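Local coordinates for immunogenic protein MPT63/MPB63 (Mycobacterium tuberculosis, PDB 1LMI), which is a secreted, immunogenic beta-sandwich protein of the tubercle bacillus whose molecular function is not established, at residues A44-N55 / E99-T110. Numbering follows the deposited sequence.
Sequences AGQVWEATATVN and EQSTGKIYFDVT
Residues 46-55 and 100-109 run antiparallel, their axes at 151°, and form an unbroken ladder in which hydrogen-bonded pairs such as Trp48-Phe107 alternate with non-hydrogen-bonded ones such as Glu49-Tyr106. Beyond the last bridge, Gln46-Val109, the side chain of Asp108 adds two hydrogen bonds to the backbone of the other segment: with CG anti to the backbone N (chi1 -175°), its carboxylate accepts Ala44 N at OD2 (2.7 Å) and Gly45 N at OD1 (2.8 Å), each oxygen using its syn lone pair. Close by, Val109 CG2 lies over one face of the Trp48 indole, 3.6 Å from the centroid of the five-membered ring, a CH-pi contact. Ala50, Ala52, Ile105 and Phe107 lie on the same side of the sheet as Trp48 and Val109; Ala52 and Ile105 meet Phe68, and Phe107 meets Ala70, both on strand 68-71. The opposite side, with Glu49, Thr53 and Tyr106, is more polar. There Thr53 OG1 and Thr102 OG1 share a hydrogen bond of 2.7 Å, and the amide planes of Asn55 and Gln100 stack 18° apart, bridged by a water from Gln100 NE2 to Asn55 OD1, while Asn55 ND2 bonds Glu12. Another water donates to Glu49 OE1 (3.1 Å) and Tyr106 OH (2.7 Å), which also bond Ser34 and the Pro87 carbonyl respectively. Strand 100-109 is outermost in a four-stranded antiparallel sheet, 46-55 the inner strand between it and 22-33; through Ala52, Ile105 and Phe107 the sheet packs on the second one, the hallmark of a beta-sandwich.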
ATOM      1  N   ALA A  44      15.948  -9.958   4.689  1.00 19.53           N
ATOM      2  CA  ALA A  44      16.163 -11.007   5.671  1.00 18.64           C
ATOM      3  C   ALA A  44      15.321 -12.244   5.386  1.00 23.32           C
ATOM      4  O   ALA A  44      15.651 -13.351   5.822  1.00 21.45           O
ATOM      5  CB  ALA A  44      15.843 -10.552   7.095  1.00 16.98           C
ATOM      6  N   GLY A  45      14.218 -12.044   4.676  1.00 16.68           N
ATOM      7  CA  GLY A  45      13.331 -13.172   4.441  1.00 15.37           C
ATOM      8  C   GLY A  45      13.060 -13.313   2.949  1.00 14.31           C
ATOM      9  O   GLY A  45      13.965 -13.348   2.110  1.00 17.17           O
ATOM     10  N   GLN A  46      11.757 -13.408   2.649  1.00 14.19           N
ATOM     11  CA  GLN A  46      11.300 -13.534   1.281  1.00 17.57           C
ATOM     12  C   GLN A  46      10.639 -12.240   0.778  1.00 12.54           C
ATOM     13  O   GLN A  46       9.729 -11.779   1.462  1.00 13.14           O
ATOM     14  CB  GLN A  46      10.275 -14.674   1.220  1.00 14.96           C
ATOM     15  CG  GLN A  46       9.604 -14.785  -0.146  1.00 16.93           C
ATOM     16  CD  GLN A  46      10.542 -15.278  -1.216  1.00 23.58           C
ATOM     17  OE1 GLN A  46      11.239 -16.285  -1.040  1.00 27.51           O
ATOM     18  NE2 GLN A  46      10.580 -14.608  -2.353  1.00 21.98           N
ATOM     19  N   VAL A  47      11.061 -11.764  -0.380  1.00 12.63           N
ATOM     20  CA  VAL A  47      10.403 -10.539  -0.868  1.00 13.37           C
ATOM     21  C   VAL A  47       8.978 -10.877  -1.339  1.00 16.03           C
ATOM     22  O   VAL A  47       8.791 -11.848  -2.066  1.00 15.44           O
ATOM     23  CB  VAL A  47      11.150  -9.869  -2.008  1.00 17.02           C
ATOM     24  CG1 VAL A  47      10.408  -8.632  -2.508  1.00 14.01           C
ATOM     25  CG2 VAL A  47      12.573  -9.499  -1.579  1.00 19.22           C
ATOM     26  N   TRP A  48       8.031 -10.077  -0.874  1.00 11.05           N
ATOM     27  CA  TRP A  48       6.647 -10.146  -1.351  1.00 10.64           C
ATOM     28  C   TRP A  48       6.345  -8.844  -2.084  1.00 12.88           C
ATOM     29  O   TRP A  48       7.029  -7.818  -1.972  1.00 10.74           O
ATOM     30  CB  TRP A  48       5.651 -10.341  -0.202  1.00 11.44           C
ATOM     31  CG  TRP A  48       5.526 -11.799   0.146  1.00 10.52           C
ATOM     32  CD1 TRP A  48       6.567 -12.630   0.476  1.00 12.81           C
ATOM     33  CD2 TRP A  48       4.322 -12.559   0.176  1.00  9.87           C
ATOM     34  NE1 TRP A  48       6.059 -13.893   0.731  1.00 14.67           N
ATOM     35  CE2 TRP A  48       4.689 -13.867   0.551  1.00 11.15           C
ATOM     36  CE3 TRP A  48       2.952 -12.280  -0.058  1.00 10.96           C
ATOM     37  CZ2 TRP A  48       3.770 -14.891   0.688  1.00 12.25           C
ATOM     38  CZ3 TRP A  48       2.051 -13.302   0.082  1.00 10.26           C
ATOM     39  CH2 TRP A  48       2.448 -14.595   0.452  1.00 13.34           C
ATOM     40  N   GLU A  49       5.285  -8.877  -2.888  1.00 10.92           N
ATOM     41  CA  GLU A  49       4.846  -7.712  -3.620  1.00 11.85           C
ATOM     42  C   GLU A  49       3.310  -7.595  -3.553  1.00 10.00           C
ATOM     43  O   GLU A  49       2.610  -8.548  -3.246  1.00 10.03           O
ATOM     44  CB  GLU A  49       5.286  -7.747  -5.083  1.00 11.53           C
ATOM     45  CG  GLU A  49       4.705  -8.929  -5.867  1.00 13.40           C
ATOM     46  CD  GLU A  49       5.020  -8.889  -7.338  1.00 13.98           C
ATOM     47  OE1 GLU A  49       6.199  -9.119  -7.727  1.00 18.74           O
ATOM     48  OE2 GLU A  49       4.131  -8.615  -8.152  1.00 14.54           O
ATOM     49  N   ALA A  50       2.845  -6.375  -3.847  1.00  8.77           N
ATOM     50  CA  ALA A  50       1.439  -6.185  -4.179  1.00  9.70           C
ATOM     51  C   ALA A  50       1.420  -5.129  -5.305  1.00 10.63           C
ATOM     52  O   ALA A  50       2.387  -4.404  -5.561  1.00  9.38           O
ATOM     53  CB  ALA A  50       0.559  -5.787  -3.020  1.00 10.65           C
ATOM     54  N   THR A  51       0.299  -5.043  -6.008  1.00 10.28           N
ATOM     55  CA  THR A  51       0.079  -4.018  -7.015  1.00  9.79           C
ATOM     56  C   THR A  51      -0.937  -3.007  -6.499  1.00  9.96           C
ATOM     57  O   THR A  51      -2.074  -3.349  -6.162  1.00 11.56           O
ATOM     58  CB  THR A  51      -0.429  -4.631  -8.318  1.00 12.54           C
ATOM     59  OG1 THR A  51       0.581  -5.532  -8.831  1.00 12.73           O
ATOM     60  CG2 THR A  51      -0.691  -3.540  -9.344  1.00 15.59           C
ATOM     61  N   ALA A  52      -0.507  -1.757  -6.391  1.00  9.73           N
ATOM     62  CA  ALA A  52      -1.304  -0.692  -5.792  1.00 10.02           C
ATOM     63  C   ALA A  52      -1.536   0.427  -6.808  1.00 11.45           C
ATOM     64  O   ALA A  52      -0.631   0.727  -7.594  1.00 12.12           O
ATOM     65  CB  ALA A  52      -0.625  -0.122  -4.572  1.00 11.50           C
ATOM     66  N   THR A  53      -2.737   0.959  -6.756  1.00  8.87           N
ATOM     67  CA  THR A  53      -3.162   2.046  -7.643  1.00 12.14           C
ATOM     68  C   THR A  53      -3.843   3.142  -6.820  1.00  9.21           C
ATOM     69  O   THR A  53      -4.768   2.849  -6.049  1.00 10.69           O
ATOM     70  CB  THR A  53      -4.152   1.554  -8.709  1.00 10.70           C
ATOM     71  OG1 THR A  53      -3.590   0.421  -9.409  1.00 13.31           O
ATOM     72  CG2 THR A  53      -4.409   2.632  -9.764  1.00 12.20           C
ATOM     73  N   VAL A  54      -3.384   4.388  -6.968  1.00  9.67           N
ATOM     74  CA  VAL A  54      -4.019   5.523  -6.291  1.00  9.31           C
ATOM     75  C   VAL A  54      -4.766   6.365  -7.322  1.00  8.83           C
ATOM     76  O   VAL A  54      -4.302   6.534  -8.471  1.00 11.70           O
ATOM     77  CB  VAL A  54      -3.006   6.334  -5.486  1.00 11.61           C
ATOM     78  CG1 VAL A  54      -1.905   6.919  -6.360  1.00 14.24           C
ATOM     79  CG2 VAL A  54      -3.784   7.416  -4.735  1.00 12.05           C
ATOM     80  N   ASN A  55      -5.906   6.841  -6.918  1.00  8.96           N
ATOM     81  CA  ASN A  55      -6.855   7.572  -7.759  1.00  9.95           C
ATOM     82  C   ASN A  55      -7.124   8.927  -7.126  1.00  8.65           C
ATOM     83  O   ASN A  55      -7.626   8.954  -6.011  1.00 10.30           O
ATOM     84  CB  ASN A  55      -8.134   6.742  -7.861  1.00  8.99           C
ATOM     85  CG  ASN A  55      -9.146   7.336  -8.805  1.00 11.89           C
ATOM     86  OD1 ASN A  55      -8.905   8.378  -9.419  1.00 13.83           O
ATOM     87  ND2 ASN A  55     -10.286   6.648  -8.916  1.00 10.95           N
ATOM     88  N   GLU A  99      -6.591  11.783 -12.389  1.00 10.36           N
ATOM     89  CA  GLU A  99      -5.572  10.830 -12.855  1.00  8.71           C
ATOM     90  C   GLU A  99      -5.385   9.743 -11.810  1.00  8.99           C
ATOM     91  O   GLU A  99      -5.935   9.804 -10.696  1.00 10.62           O
ATOM     92  CB  GLU A  99      -4.270  11.590 -13.141  1.00 11.09           C
ATOM     93  CG  GLU A  99      -4.475  12.613 -14.253  1.00 12.02           C
ATOM     94  CD  GLU A  99      -3.193  13.054 -14.903  1.00 17.97           C
ATOM     95  OE1 GLU A  99      -2.085  12.590 -14.552  1.00 19.76           O
ATOM     96  OE2 GLU A  99      -3.332  13.904 -15.824  1.00 21.92           O
ATOM     97  N   GLN A 100      -4.620   8.744 -12.210  1.00 10.68           N
ATOM     98  CA  GLN A 100      -4.282   7.596 -11.379  1.00 12.65           C
ATOM     99  C   GLN A 100      -2.807   7.276 -11.525  1.00 10.29           C
ATOM    100  O   GLN A 100      -2.186   7.697 -12.511  1.00 10.87           O
ATOM    101  CB  GLN A 100      -5.142   6.360 -11.741  1.00 12.18           C
ATOM    102  CG  GLN A 100      -6.619   6.687 -11.734  1.00  9.41           C
ATOM    103  CD  GLN A 100      -7.564   5.540 -11.546  1.00 11.30           C
ATOM    104  OE1 GLN A 100      -7.160   4.483 -11.052  1.00 12.64           O
ATOM    105  NE2 GLN A 100      -8.829   5.723 -11.884  1.00 10.04           N
ATOM    106  N   SER A 101      -2.299   6.496 -10.559  1.00  9.07           N
ATOM    107  CA  SER A 101      -0.897   6.093 -10.615  1.00 10.77           C
ATOM    108  C   SER A 101      -0.772   4.668 -10.122  1.00 11.66           C
ATOM    109  O   SER A 101      -1.357   4.380  -9.066  1.00 13.34           O
ATOM    110  CB  SER A 101      -0.075   7.098  -9.805  1.00 15.00           C
ATOM    111  OG  SER A 101       1.307   6.896  -9.895  1.00 19.18           O
ATOM    112  N   THR A 102      -0.064   3.797 -10.825  1.00  8.78           N
ATOM    113  CA  THR A 102      -0.032   2.407 -10.383  1.00 12.44           C
ATOM    114  C   THR A 102       1.391   1.868 -10.355  1.00 10.34           C
ATOM    115  O   THR A 102       2.301   2.405 -10.998  1.00 13.17           O
ATOM    116  CB  THR A 102      -0.953   1.566 -11.306  1.00 10.79           C
ATOM    117  OG1 THR A 102      -1.214   0.294 -10.720  1.00 13.10           O
ATOM    118  CG2 THR A 102      -0.225   1.279 -12.624  1.00 10.80           C
ATOM    119  N   GLY A 103       1.552   0.775  -9.612  1.00 10.36           N
ATOM    120  CA  GLY A 103       2.868   0.112  -9.655  1.00 11.78           C
ATOM    121  C   GLY A 103       2.958  -0.870  -8.508  1.00  9.21           C
ATOM    122  O   GLY A 103       2.015  -1.121  -7.757  1.00 11.90           O
ATOM    123  N   LYS A 104       4.154  -1.449  -8.359  1.00 11.01           N
ATOM    124  CA  LYS A 104       4.359  -2.373  -7.255  1.00 10.82           C
ATOM    125  C   LYS A 104       4.832  -1.731  -5.961  1.00 11.45           C
ATOM    126  O   LYS A 104       5.461  -0.680  -5.930  1.00 11.50           O
ATOM    127  CB  LYS A 104       5.443  -3.394  -7.671  1.00 12.71           C
ATOM    128  CG  LYS A 104       5.108  -4.096  -8.981  1.00 16.67           C
ATOM    129  CD  LYS A 104       3.893  -4.979  -8.831  1.00 25.39           C
ATOM    130  CE  LYS A 104       3.928  -6.256  -9.645  1.00 39.13           C
ATOM    131  NZ  LYS A 104       4.368  -6.101 -11.050  1.00 42.99           N
ATOM    132  N   ILE A 105       4.531  -2.444  -4.875  1.00 11.42           N
ATOM    133  CA  ILE A 105       5.090  -2.132  -3.553  1.00  9.20           C
ATOM    134  C   ILE A 105       5.648  -3.454  -3.040  1.00 11.63           C
ATOM    135  O   ILE A 105       5.129  -4.519  -3.400  1.00 13.27           O
ATOM    136  CB  ILE A 105       4.036  -1.552  -2.597  1.00 10.92           C
ATOM    137  CG1 ILE A 105       2.753  -2.392  -2.524  1.00  9.88           C
ATOM    138  CG2 ILE A 105       3.685  -0.093  -2.939  1.00 12.19           C
ATOM    139  CD1 ILE A 105       1.770  -1.931  -1.465  1.00 10.15           C
ATOM    140  N   TYR A 106       6.703  -3.420  -2.252  1.00 11.99           N
ATOM    141  CA  TYR A 106       7.360  -4.630  -1.769  1.00 10.61           C
ATOM    142  C   TYR A 106       7.431  -4.728  -0.253  1.00 10.87           C
ATOM    143  O   TYR A 106       7.345  -3.716   0.433  1.00 11.67           O
ATOM    144  CB  TYR A 106       8.780  -4.650  -2.364  1.00 11.75           C
ATOM    145  CG  TYR A 106       8.750  -4.753  -3.882  1.00 11.57           C
ATOM    146  CD1 TYR A 106       8.525  -5.983  -4.466  1.00 11.11           C
ATOM    147  CD2 TYR A 106       8.927  -3.647  -4.703  1.00 13.73           C
ATOM    148  CE1 TYR A 106       8.491  -6.127  -5.842  1.00 13.42           C
ATOM    149  CE2 TYR A 106       8.888  -3.777  -6.086  1.00 14.32           C
ATOM    150  CZ  TYR A 106       8.672  -5.020  -6.640  1.00 14.46           C
ATOM    151  OH  TYR A 106       8.621  -5.131  -8.019  1.00 15.65           O
ATOM    152  N   PHE A 107       7.614  -5.951   0.248  1.00  8.58           N
ATOM    153  CA  PHE A 107       7.695  -6.241   1.683  1.00  9.76           C
ATOM    154  C   PHE A 107       8.777  -7.303   1.937  1.00 11.48           C
ATOM    155  O   PHE A 107       8.991  -8.152   1.058  1.00 13.12           O
ATOM    156  CB  PHE A 107       6.356  -6.748   2.224  1.00 10.46           C
ATOM    157  CG  PHE A 107       5.157  -5.903   1.840  1.00 10.45           C
ATOM    158  CD1 PHE A 107       4.777  -4.808   2.581  1.00  9.05           C
ATOM    159  CD2 PHE A 107       4.428  -6.247   0.710  1.00 11.37           C
ATOM    160  CE1 PHE A 107       3.697  -4.059   2.193  1.00 11.47           C
ATOM    161  CE2 PHE A 107       3.332  -5.475   0.313  1.00 12.65           C
ATOM    162  CZ  PHE A 107       2.961  -4.374   1.053  1.00 10.51           C
ATOM    163  N   ASP A 108       9.434  -7.304   3.078  1.00 10.53           N
ATOM    164  CA  ASP A 108      10.400  -8.367   3.402  1.00 13.90           C
ATOM    165  C   ASP A 108       9.753  -9.307   4.398  1.00 13.07           C
ATOM    166  O   ASP A 108       9.623  -9.005   5.583  1.00 14.53           O
ATOM    167  CB  ASP A 108      11.663  -7.727   3.989  1.00 19.77           C
ATOM    168  CG  ASP A 108      12.783  -8.704   4.256  1.00 29.41           C
ATOM    169  OD1 ASP A 108      12.594  -9.898   3.920  1.00 15.80           O
ATOM    170  OD2 ASP A 108      13.827  -8.253   4.795  1.00 22.28           O
ATOM    171  N   VAL A 109       9.243 -10.464   3.929  1.00 13.77           N
ATOM    172  CA  VAL A 109       8.457 -11.318   4.799  1.00 13.63           C
ATOM    173  C   VAL A 109       9.380 -12.282   5.548  1.00 12.49           C
ATOM    174  O   VAL A 109       9.983 -13.155   4.939  1.00 14.91           O
ATOM    175  CB  VAL A 109       7.387 -12.068   3.981  1.00 13.19           C
ATOM    176  CG1 VAL A 109       6.683 -13.130   4.820  1.00 14.05           C
ATOM    177  CG2 VAL A 109       6.370 -11.087   3.385  1.00 13.46           C
ATOM    178  N   THR A 110       9.455 -12.054   6.845  1.00 15.20           N
ATOM    179  CA  THR A 110      10.343 -12.854   7.674  1.00 22.53           C
ATOM    180  C   THR A 110       9.618 -13.839   8.568  1.00 21.04           C
ATOM    181  O   THR A 110      10.244 -14.575   9.349  1.00 30.06           O
ATOM    182  CB  THR A 110      11.152 -11.903   8.599  1.00 16.80           C
ATOM    183  OG1 THR A 110      10.206 -11.117   9.303  1.00 18.69           O
ATOM    184  CG2 THR A 110      12.071 -11.023   7.779  1.00 19.22           C
TER
HETATM  185  O   HOH W   1       4.266  -9.522 -10.908  1.00 26.07           O
HETATM  186  O   HOH W   2       7.730  -7.173  -9.519  1.00 34.79           O
HETATM  187  O   HOH W   3      -9.344   8.595 -12.618  1.00 12.27           O